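Local coordinates for cytoplasmic protein (Cryptococcus neoformans var. grubii serotype A, PDB 7LPO), which probably hydrolyses steryl beta-glucosides, as a sterylglucosidase of glycoside hydrolase family 5, at residues Phe214-Cys225 against Glu360-His371. Numbering follows the deposited sequence.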
loop_
_atom_site.group_PDB
_atom_site.type_symbol
_atom_site.label_atom_id
_atom_site.label_comp_id
_atom_site.label_asym_id
_atom_site.label_seq_id
_atom_site.Cartn_x
_atom_site.Cartn_y
_atom_site.Cartn_z
ATOM N N PHE A 214 14.610 -5.499 15.476
ATOM C CA PHE A 214 15.591 -4.431 15.639
ATOM C C PHE A 214 14.939 -3.065 15.442
ATOM O O PHE A 214 15.016 -2.189 16.310
ATOM C CB PHE A 214 16.744 -4.618 14.633
ATOM C CG PHE A 214 17.723 -5.722 14.974
ATOM C CD1 PHE A 214 17.700 -6.369 16.195
ATOM C CD2 PHE A 214 18.698 -6.091 14.055
ATOM C CE1 PHE A 214 18.640 -7.362 16.498
ATOM C CE2 PHE A 214 19.631 -7.092 14.350
ATOM C CZ PHE A 214 19.600 -7.726 15.566
ATOM N N PHE A 215 14.276 -2.877 14.296
ATOM C CA PHE A 215 13.764 -1.562 13.912
ATOM C C PHE A 215 12.843 -0.971 14.975
ATOM O O PHE A 215 12.979 0.202 15.345
ATOM C CB PHE A 215 13.028 -1.672 12.573
ATOM C CG PHE A 215 12.630 -0.345 11.972
ATOM C CD1 PHE A 215 13.552 0.418 11.265
ATOM C CD2 PHE A 215 11.330 0.129 12.096
ATOM C CE1 PHE A 215 13.196 1.620 10.701
ATOM C CE2 PHE A 215 10.971 1.342 11.528
ATOM C CZ PHE A 215 11.919 2.086 10.823
ATOM N N PHE A 216 11.877 -1.750 15.451
ATOM C CA PHE A 216 10.836 -1.230 16.322
ATOM C C PHE A 216 11.119 -1.438 17.796
ATOM O O PHE A 216 10.532 -0.730 18.617
ATOM C CB PHE A 216 9.484 -1.887 16.014
ATOM C CG PHE A 216 8.822 -1.364 14.792
ATOM C CD1 PHE A 216 8.471 -0.034 14.693
ATOM C CD2 PHE A 216 8.553 -2.202 13.734
ATOM C CE1 PHE A 216 7.866 0.448 13.566
ATOM C CE2 PHE A 216 7.938 -1.722 12.600
ATOM C CZ PHE A 216 7.590 -0.398 12.517
ATOM N N ALA A 217 11.987 -2.394 18.158
ATOM C CA ALA A 217 12.124 -2.744 19.567
ATOM C C ALA A 217 13.504 -3.279 19.927
ATOM O O ALA A 217 13.624 -4.011 20.917
ATOM C CB ALA A 217 11.052 -3.794 19.942
ATOM N N GLY A 218 14.538 -2.933 19.161
ATOM C CA GLY A 218 15.882 -3.386 19.487
ATOM C C GLY A 218 16.303 -3.064 20.909
ATOM O O GLY A 218 17.010 -3.846 21.548
ATOM N N LYS A 219 15.875 -1.914 21.432
ATOM C CA LYS A 219 16.292 -1.531 22.782
ATOM C C LYS A 219 15.695 -2.441 23.849
ATOM O O LYS A 219 16.245 -2.535 24.951
ATOM C CB LYS A 219 15.908 -0.074 23.067
ATOM C CG LYS A 219 16.755 0.944 22.324
ATOM C CD LYS A 219 16.329 2.375 22.639
ATOM C CE LYS A 219 15.157 2.809 21.771
ATOM N NZ LYS A 219 14.971 4.298 21.748
ATOM N N THR A 220 14.594 -3.116 23.543
ATOM C CA THR A 220 13.939 -4.015 24.484
ATOM C C THR A 220 14.443 -5.446 24.361
ATOM O O THR A 220 14.693 -6.103 25.377
ATOM C CB THR A 220 12.423 -3.979 24.256
ATOM O OG1 THR A 220 11.941 -2.652 24.487
ATOM C CG2 THR A 220 11.681 -4.969 25.165
ATOM N N TYR A 221 14.618 -5.936 23.131
ATOM C CA TYR A 221 14.902 -7.342 22.895
ATOM C C TYR A 221 16.315 -7.623 22.420
ATOM O O TYR A 221 16.748 -8.775 22.508
ATOM C CB TYR A 221 13.908 -7.913 21.873
ATOM C CG TYR A 221 12.481 -7.807 22.352
ATOM C CD1 TYR A 221 12.045 -8.535 23.448
ATOM C CD2 TYR A 221 11.579 -6.953 21.733
ATOM C CE1 TYR A 221 10.742 -8.417 23.911
ATOM C CE2 TYR A 221 10.294 -6.830 22.180
ATOM C CZ TYR A 221 9.872 -7.563 23.268
ATOM O OH TYR A 221 8.572 -7.433 23.725
ATOM N N ALA A 222 17.042 -6.620 21.926
ATOM C CA ALA A 222 18.443 -6.782 21.528
ATOM C C ALA A 222 19.284 -5.656 22.122
ATOM O O ALA A 222 19.921 -4.888 21.396
ATOM C CB ALA A 222 18.577 -6.814 20.005
ATOM N N PRO A 223 19.297 -5.525 23.453
ATOM C CA PRO A 223 20.020 -4.397 24.079
ATOM C C PRO A 223 21.519 -4.377 23.803
ATOM O O PRO A 223 22.149 -3.308 23.888
ATOM C CB PRO A 223 19.739 -4.586 25.578
ATOM C CG PRO A 223 19.292 -6.046 25.716
ATOM C CD PRO A 223 18.580 -6.354 24.438
ATOM N N LYS A 224 22.116 -5.515 23.494
ATOM C CA LYS A 224 23.541 -5.556 23.223
ATOM C C LYS A 224 23.905 -5.029 21.839
ATOM O O LYS A 224 25.098 -4.874 21.550
ATOM C CB LYS A 224 24.051 -6.992 23.347
ATOM C CG LYS A 224 23.935 -7.575 24.719
ATOM C CD LYS A 224 24.262 -9.056 24.716
ATOM C CE LYS A 224 23.717 -9.714 25.975
ATOM N NZ LYS A 224 24.422 -10.975 26.293
ATOM N N CYS A 225 22.923 -4.770 20.973
ATOM C CA CYS A 225 23.195 -4.438 19.573
ATOM C C CYS A 225 23.426 -2.936 19.453
ATOM O O CYS A 225 22.540 -2.153 19.091
ATOM C CB CYS A 225 22.061 -4.923 18.682
ATOM S SG CYS A 225 21.982 -6.738 18.607
ATOM N N GLU A 360 29.797 -5.856 22.441
ATOM C CA GLU A 360 28.899 -6.921 22.873
ATOM C C GLU A 360 27.983 -7.417 21.755
ATOM O O GLU A 360 27.213 -8.359 21.973
ATOM C CB GLU A 360 28.077 -6.459 24.081
ATOM C CG GLU A 360 28.895 -6.337 25.381
ATOM C CD GLU A 360 29.935 -7.454 25.563
ATOM O OE1 GLU A 360 31.128 -7.229 25.231
ATOM O OE2 GLU A 360 29.557 -8.556 26.026
ATOM N N TRP A 361 28.065 -6.834 20.564
ATOM C CA TRP A 361 27.299 -7.307 19.409
ATOM C C TRP A 361 28.078 -8.443 18.772
ATOM O O TRP A 361 28.896 -8.231 17.877
ATOM C CB TRP A 361 27.068 -6.189 18.400
ATOM C CG TRP A 361 26.011 -6.509 17.382
ATOM C CD1 TRP A 361 25.640 -7.752 16.930
ATOM C CD2 TRP A 361 25.177 -5.571 16.695
ATOM N NE1 TRP A 361 24.632 -7.639 16.000
ATOM C CE2 TRP A 361 24.325 -6.314 15.841
ATOM C CE3 TRP A 361 25.067 -4.175 16.718
ATOM C CZ2 TRP A 361 23.387 -5.712 15.023
ATOM C CZ3 TRP A 361 24.132 -3.577 15.913
ATOM C CH2 TRP A 361 23.296 -4.345 15.072
ATOM N N ALA A 362 27.825 -9.664 19.235
ATOM C CA ALA A 362 28.525 -10.817 18.689
ATOM C C ALA A 362 28.177 -10.983 17.215
ATOM O O ALA A 362 27.016 -10.859 16.815
ATOM C CB ALA A 362 28.156 -12.077 19.465
ATOM N N LEU A 363 29.195 -11.237 16.404
ATOM C CA LEU A 363 29.033 -11.450 14.978
ATOM C C LEU A 363 29.276 -12.915 14.640
ATOM O O LEU A 363 29.908 -13.658 15.393
ATOM C CB LEU A 363 29.984 -10.553 14.184
ATOM C CG LEU A 363 29.640 -9.060 14.238
ATOM C CD1 LEU A 363 30.799 -8.229 13.677
ATOM C CD2 LEU A 363 28.360 -8.780 13.493
ATOM N N GLY A 364 28.737 -13.330 13.498
ATOM C CA GLY A 364 28.960 -14.679 13.031
ATOM C C GLY A 364 28.253 -15.752 13.819
ATOM O O GLY A 364 28.545 -16.933 13.625
ATOM N N THR A 365 27.352 -15.377 14.716
ATOM C CA THR A 365 26.559 -16.326 15.481
ATOM C C THR A 365 25.193 -15.688 15.702
ATOM O O THR A 365 25.008 -14.490 15.476
ATOM C CB THR A 365 27.270 -16.696 16.787
ATOM O OG1 THR A 365 26.555 -17.739 17.455
ATOM C CG2 THR A 365 27.389 -15.503 17.702
ATOM N N CYS A 366 24.225 -16.501 16.119
ATOM C CA CYS A 366 22.856 -16.020 16.249
ATOM C C CYS A 366 22.756 -14.954 17.328
ATOM O O CYS A 366 23.160 -15.173 18.477
ATOM C CB CYS A 366 21.910 -17.174 16.580
ATOM S SG CYS A 366 20.187 -16.678 16.757
ATOM N N ILE A 367 22.193 -13.799 16.958
ATOM C CA ILE A 367 22.053 -12.703 17.907
ATOM C C ILE A 367 20.999 -13.010 18.964
ATOM O O ILE A 367 21.069 -12.472 20.078
ATOM C CB ILE A 367 21.746 -11.397 17.147
ATOM C CG1 ILE A 367 21.975 -10.180 18.046
ATOM C CG2 ILE A 367 20.324 -11.392 16.595
ATOM C CD1 ILE A 367 23.427 -10.046 18.541
ATOM N N TRP A 368 20.042 -13.896 18.667
ATOM C CA TRP A 368 19.013 -14.233 19.650
ATOM C C TRP A 368 19.527 -15.239 20.665
ATOM O O TRP A 368 19.227 -15.127 21.859
ATOM C CB TRP A 368 17.770 -14.747 18.932
ATOM C CG TRP A 368 17.285 -13.726 17.959
ATOM C CD1 TRP A 368 17.144 -13.874 16.612
ATOM C CD2 TRP A 368 16.910 -12.374 18.258
ATOM N NE1 TRP A 368 16.707 -12.696 16.051
ATOM C CE2 TRP A 368 16.544 -11.766 17.045
ATOM C CE3 TRP A 368 16.847 -11.624 19.435
ATOM C CZ2 TRP A 368 16.109 -10.449 16.977
ATOM C CZ3 TRP A 368 16.423 -10.322 19.368
ATOM C CH2 TRP A 368 16.058 -9.744 18.149
ATOM N N ALA A 369 20.333 -16.201 20.213
ATOM C CA ALA A 369 21.077 -17.035 21.149
ATOM C C ALA A 369 21.972 -16.180 22.033
ATOM O O ALA A 369 22.105 -16.434 23.236
ATOM C CB ALA A 369 21.913 -18.065 20.386
ATOM N N HIS A 370 22.590 -15.154 21.449
ATOM C CA HIS A 370 23.487 -14.289 22.197
ATOM C C HIS A 370 22.757 -13.502 23.271
ATOM O O HIS A 370 23.394 -13.039 24.217
ATOM C CB HIS A 370 24.197 -13.335 21.241
ATOM C CG HIS A 370 25.308 -12.569 21.879
ATOM N ND1 HIS A 370 26.348 -13.185 22.536
ATOM C CD2 HIS A 370 25.539 -11.239 21.965
ATOM C CE1 HIS A 370 27.180 -12.267 22.993
ATOM N NE2 HIS A 370 26.706 -11.078 22.668
ATOM N N HIS A 371 21.446 -13.330 23.139
ATOM C CA HIS A 371 20.627 -12.717 24.170
ATOM C C HIS A 371 19.923 -13.755 25.035
ATOM O O HIS A 371 19.049 -13.395 25.826
ATOM C CB HIS A 371 19.613 -11.764 23.529
ATOM C CG HIS A 371 20.218 -10.468 23.095
ATOM N ND1 HIS A 371 20.823 -10.304 21.866
ATOM C CD2 HIS A 371 20.370 -9.291 23.749
ATOM C CE1 HIS A 371 21.300 -9.074 21.774
ATOM N NE2 HIS A 371 21.031 -8.437 22.900
HETATM O O HOH W 1 27.737 -3.648 22.210
#
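K224 N donates to H371 NE2 over 3.2 Å, lying in the imidazole plane (N-H...N angle 159°). One face of this ring carries A222 CA and Y221 O, the opposite face K224 CD, so H371 is held between the helix end and the aliphatic part of K224. Extended beyond CG (chi2 171°), that chain brings NZ to H370 O for a 3.1 Å hydrogen bond. C225 packs over one face of the W361 indole: CB above the six-membered ring, 3.5 Å from its centroid (CH-pi), and SG above the five-membered ring (sulfur-aromatic). SG also touches I367 CG1 at 3.5 Å. These contacts join the type I turn A222-C225, which follows helix 206-221, to the short, weakly bonded helix 367-370 and the loop before it. F214, W361 and W368 form an aromatic cluster, W361 turning its edge toward the F214 face in an offset edge-to-face pair (planes at 79°), W368 meeting F214 obliquely. In the second shell, H371 ND1 donates to I367 O (2.8 Å), fixing the ring's rotation and leaving NE2 as acceptor. H370 NE2 donates to E360 O in a more bent bond, and a water bridges K224 O to E360 N. W368 NE1 is tied to T210.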